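Local structure of dTDP-4-dehydrorhamnose 3,5-epimerase (Elizabethkingia anophelis NUHP1, 6C46) at the interface of chains A and B. The protein catalyses the epimerisation at C3' and C5' of dTDP-4-dehydro-6-deoxyglucose to give dTDP-4-dehydrorhamnose, a step in dTDP-L-rhamnose biosynthesis. Numbering follows the deposited sequence. Chains: chain A/B, dTDP-4-dehydrorhamnose 3,5-epimerase.

Contact 1: the interface of chains A and B. Residues chain A 31-35; chain B 58-60.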
# COMPACT_ATOMS: atom_id res chain seq x y z
N ARG A 31 -20.68 3.54 -8.25
CA ARG A 31 -19.88 2.34 -8.46
C ARG A 31 -19.21 1.83 -7.19
O ARG A 31 -18.76 0.68 -7.17
CB ARG A 31 -18.81 2.64 -9.51
N GLY A 32 -19.19 2.61 -6.10
CA GLY A 32 -18.40 2.19 -4.96
C GLY A 32 -17.89 3.37 -4.14
O GLY A 32 -18.68 4.22 -3.71
N TYR A 33 -16.58 3.43 -3.92
CA TYR A 33 -15.98 4.54 -3.18
C TYR A 33 -14.55 4.75 -3.66
O TYR A 33 -13.97 3.91 -4.35
CB TYR A 33 -16.02 4.31 -1.66
CG TYR A 33 -15.18 3.15 -1.12
CD1 TYR A 33 -13.79 3.19 -1.16
CD2 TYR A 33 -15.78 2.06 -0.49
CE1 TYR A 33 -13.02 2.15 -0.66
CE2 TYR A 33 -15.00 1.01 0.04
CZ TYR A 33 -13.63 1.07 -0.05
OH TYR A 33 -12.84 0.04 0.43
N PHE A 34 -13.98 5.88 -3.26
CA PHE A 34 -12.57 6.14 -3.51
C PHE A 34 -12.04 7.01 -2.40
O PHE A 34 -12.79 7.80 -1.81
CB PHE A 34 -12.35 6.83 -4.86
N TYR A 35 -10.74 6.89 -2.12
CA TYR A 35 -10.09 7.80 -1.18
C TYR A 35 -8.59 7.81 -1.43
O TYR A 35 -8.02 6.87 -1.99
CB TYR A 35 -10.37 7.45 0.29
CG TYR A 35 -9.88 6.12 0.82
CD1 TYR A 35 -8.75 6.05 1.63
CD2 TYR A 35 -10.61 4.93 0.60
CE1 TYR A 35 -8.32 4.83 2.17
CE2 TYR A 35 -10.18 3.70 1.15
CZ TYR A 35 -9.03 3.67 1.91
OH TYR A 35 -8.60 2.48 2.46
N ILE B 58 -6.94 4.40 -3.16
CA ILE B 58 -7.76 3.19 -3.06
C ILE B 58 -9.10 3.48 -3.71
O ILE B 58 -9.68 4.55 -3.50
CB ILE B 58 -7.95 2.78 -1.59
CG1 ILE B 58 -6.60 2.49 -0.91
CG2 ILE B 58 -8.92 1.60 -1.47
CD1 ILE B 58 -5.90 1.23 -1.39
N SER B 59 -9.61 2.52 -4.48
CA SER B 59 -10.99 2.58 -4.93
C SER B 59 -11.62 1.21 -4.81
O SER B 59 -10.95 0.17 -4.92
CB SER B 59 -11.11 3.11 -6.37
OG SER B 59 -10.54 2.20 -7.28
N LYS B 60 -12.92 1.20 -4.55
CA LYS B 60 -13.71 -0.02 -4.58
C LYS B 60 -14.83 0.17 -5.59
O LYS B 60 -15.56 1.16 -5.52
CB LYS B 60 -14.30 -0.35 -3.21
CG LYS B 60 -15.26 -1.54 -3.30
CD LYS B 60 -15.61 -2.14 -1.94
CE LYS B 60 -16.74 -3.17 -2.09
NZ LYS B 60 -17.19 -3.76 -0.80

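Contact 2: the interface of chains A and B. Residues chain A 56-58; chain B 34-37.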
# COMPACT_ATOMS: atom_id res chain seq x y z
N ASP A 56 7.35 -1.77 1.51
CA ASP A 56 6.00 -2.19 1.88
C ASP A 56 6.01 -3.68 2.13
O ASP A 56 6.53 -4.44 1.31
CB ASP A 56 4.98 -1.88 0.76
CG ASP A 56 4.99 -0.42 0.35
OD1 ASP A 56 5.60 0.40 1.06
OD2 ASP A 56 4.38 -0.09 -0.69
N ASN A 57 5.41 -4.10 3.25
CA ASN A 57 5.40 -5.50 3.66
C ASN A 57 3.97 -5.93 3.93
O ASN A 57 3.14 -5.14 4.40
CB ASN A 57 6.24 -5.71 4.93
CG ASN A 57 7.62 -5.10 4.82
OD1 ASN A 57 8.49 -5.67 4.21
ND2 ASN A 57 7.81 -3.91 5.43
N ILE A 58 3.68 -7.20 3.67
CA ILE A 58 2.36 -7.77 3.86
C ILE A 58 2.49 -9.06 4.66
O ILE A 58 3.36 -9.89 4.37
CB ILE A 58 1.67 -8.07 2.51
CG1 ILE A 58 1.49 -6.78 1.69
CG2 ILE A 58 0.32 -8.74 2.73
CD1 ILE A 58 0.42 -5.83 2.29
N PHE B 34 3.99 -14.28 4.55
CA PHE B 34 4.45 -12.90 4.51
C PHE B 34 5.28 -12.69 3.26
O PHE B 34 5.90 -13.62 2.75
CB PHE B 34 5.27 -12.54 5.74
CG PHE B 34 6.38 -13.49 6.03
CD1 PHE B 34 7.67 -13.23 5.58
CD2 PHE B 34 6.15 -14.66 6.76
CE1 PHE B 34 8.71 -14.12 5.86
CE2 PHE B 34 7.18 -15.55 7.04
CZ PHE B 34 8.46 -15.28 6.59
N TYR B 35 5.30 -11.45 2.78
CA TYR B 35 6.20 -11.10 1.69
C TYR B 35 6.49 -9.61 1.71
O TYR B 35 5.73 -8.80 2.27
CB TYR B 35 5.64 -11.52 0.33
CG TYR B 35 4.35 -10.87 -0.09
CD1 TYR B 35 4.34 -9.83 -1.03
CD2 TYR B 35 3.13 -11.34 0.38
CE1 TYR B 35 3.14 -9.26 -1.45
CE2 TYR B 35 1.93 -10.78 -0.04
CZ TYR B 35 1.95 -9.75 -0.94
OH TYR B 35 0.77 -9.20 -1.33
N GLU B 36 7.63 -9.28 1.13
CA GLU B 36 7.98 -7.89 0.85
C GLU B 36 7.31 -7.49 -0.45
O GLU B 36 7.70 -7.95 -1.54
CB GLU B 36 9.49 -7.71 0.74
CG GLU B 36 9.91 -6.27 0.52
CD GLU B 36 11.41 -6.13 0.32
OE1 GLU B 36 11.94 -6.64 -0.70
OE2 GLU B 36 12.07 -5.58 1.23
N LYS B 37 6.30 -6.64 -0.35
CA LYS B 37 5.55 -6.23 -1.52
C LYS B 37 6.36 -5.30 -2.40
O LYS B 37 6.36 -5.44 -3.61
CB LYS B 37 4.24 -5.55 -1.08
CG LYS B 37 3.33 -5.14 -2.23
CD LYS B 37 1.92 -4.79 -1.71
CE LYS B 37 1.06 -4.24 -2.85
NZ LYS B 37 -0.38 -4.08 -2.43

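Contact 1: the interface of chains A and B
Strand 32-39 of chain A pairs antiparallel with strand 55-62 of chain B through reciprocal backbone hydrogen bonds, A:Tyr33 N donating to B:Lys60 O at 3.0 Å and B:Lys60 N returning a bond to A:Tyr33 O at 2.9 Å, with A:Tyr35 N likewise reaching B:Ile58 O and B:Ile58 N reaching A:Tyr35 O, almost straight at its hydrogen (171°).

The side-chain contact is carried by two tyrosine rings, each laid against the residue opposite. A:Tyr33 holds CG between its own backbone N and carbonyl carbon (chi1 65°), which tips the ring across the strand boundary and under B:Lys60. The lysine presents its CB to the ring face near the rim, 3.5 Å from A:Tyr33 CZ. Further along the extended aliphatic chain, B:Lys60 CD comes within 3.8 Å of A:Tyr33 CE2, so methylene groups make this contact and the amine lies beyond it.

A:Tyr35 adopts the same first torsion (63°), but its ring and B:Ile58 lie side by side and point the same way. The beta-branch sits over one face, with B:Ile58 CG2 3.6 Å from A:Tyr35 CE2 and the CG1 branch near the phenol end. A:Tyr33 CE1 meets the edge of the second ring in its plane, 3.7 Å from A:Tyr35 CE2, so the tyrosines brace one another within chain A. Between the two bonded pairs, A:Phe34 and B:Ser59 face each other as an antiparallel bridge, with their CB atoms directed to the other side of the sheet. Backbone pairing and this apolar layer together carry a beta-sheet across the subunit boundary, joining the two chains of the homodimer.

Contact 2: the interface of chains A and B
The backbone N of B:Lys37 donates to A:Asp56 O at 2.8 Å, a short bond but a bent one, with 128° at the hydrogen and the donor tilted away from the carbonyl plane. B:Lys37 has left the extended conformation and has helical backbone angles, so this bond lies where the regular strand pairing gives out. Before it, the register is cleaner: A:Ile58 N bonds to B:Tyr35 O at 2.9 Å, and B:Tyr35 N to A:Ile58 O at 3.0 Å. A:Asn57 and B:Glu36 form the antiparallel bridge between.

A:Ile58 packs against two neighbouring side chains of chain B, the B:Tyr35 ring and the B:Lys37 aliphatic chain. Its CB lies over a face of the B:Tyr35 ring, toward the rim, 3.7 Å from CE2. The CG1 branch stands beside the backbone N, anti to the carbonyl carbon (chi1 -61°), and this turns it toward B:Lys37, whose CD lies 4.0 Å from CG1. B:Lys37 reaches it as an extended chain crossing the isoleucine at a slant, so the aliphatic part of the lysine adds a second apolar neighbour next to the tyrosine.

At the end of the lysine, NZ remains 6.5 Å from OD2 of the A:Asp56 carboxylate. They make no salt bridge; any attraction would act at long range, and the aspartate is poorly ordered. On the other side of the paired strands, the amide OD1 of A:Asn57 comes 4.0 Å from CG of B:Glu36, a loose contact in which the amide and carboxylate planes are turned 33° apart.

This segment continues the intersubunit pairing along strand 33-39 past B:Tyr35 to B:Lys37, a few residues ahead of the calcium ligands B:Glu40 and B:Glu44, and helps to join the two subunits of the homodimer.

Contact 1 and contact 2 lie about 23 Å apart, centre to centre of their C-alpha atoms, and belong to the two symmetry-related halves of one two-fold interface. Each joins strand 55-62 of one chain to the strand containing residues 34 and 35 of the other, with the chains exchanged; Tyr35 and Ile58 appear in both. Contact 1 takes in the start of that strand; contact 2 overlaps it at 34 and 35 and runs on to 37. Each subunit thus pairs one strand with the partner's 55-62 and offers its own 55-62 in return, a reciprocal arrangement suited to a homodimer.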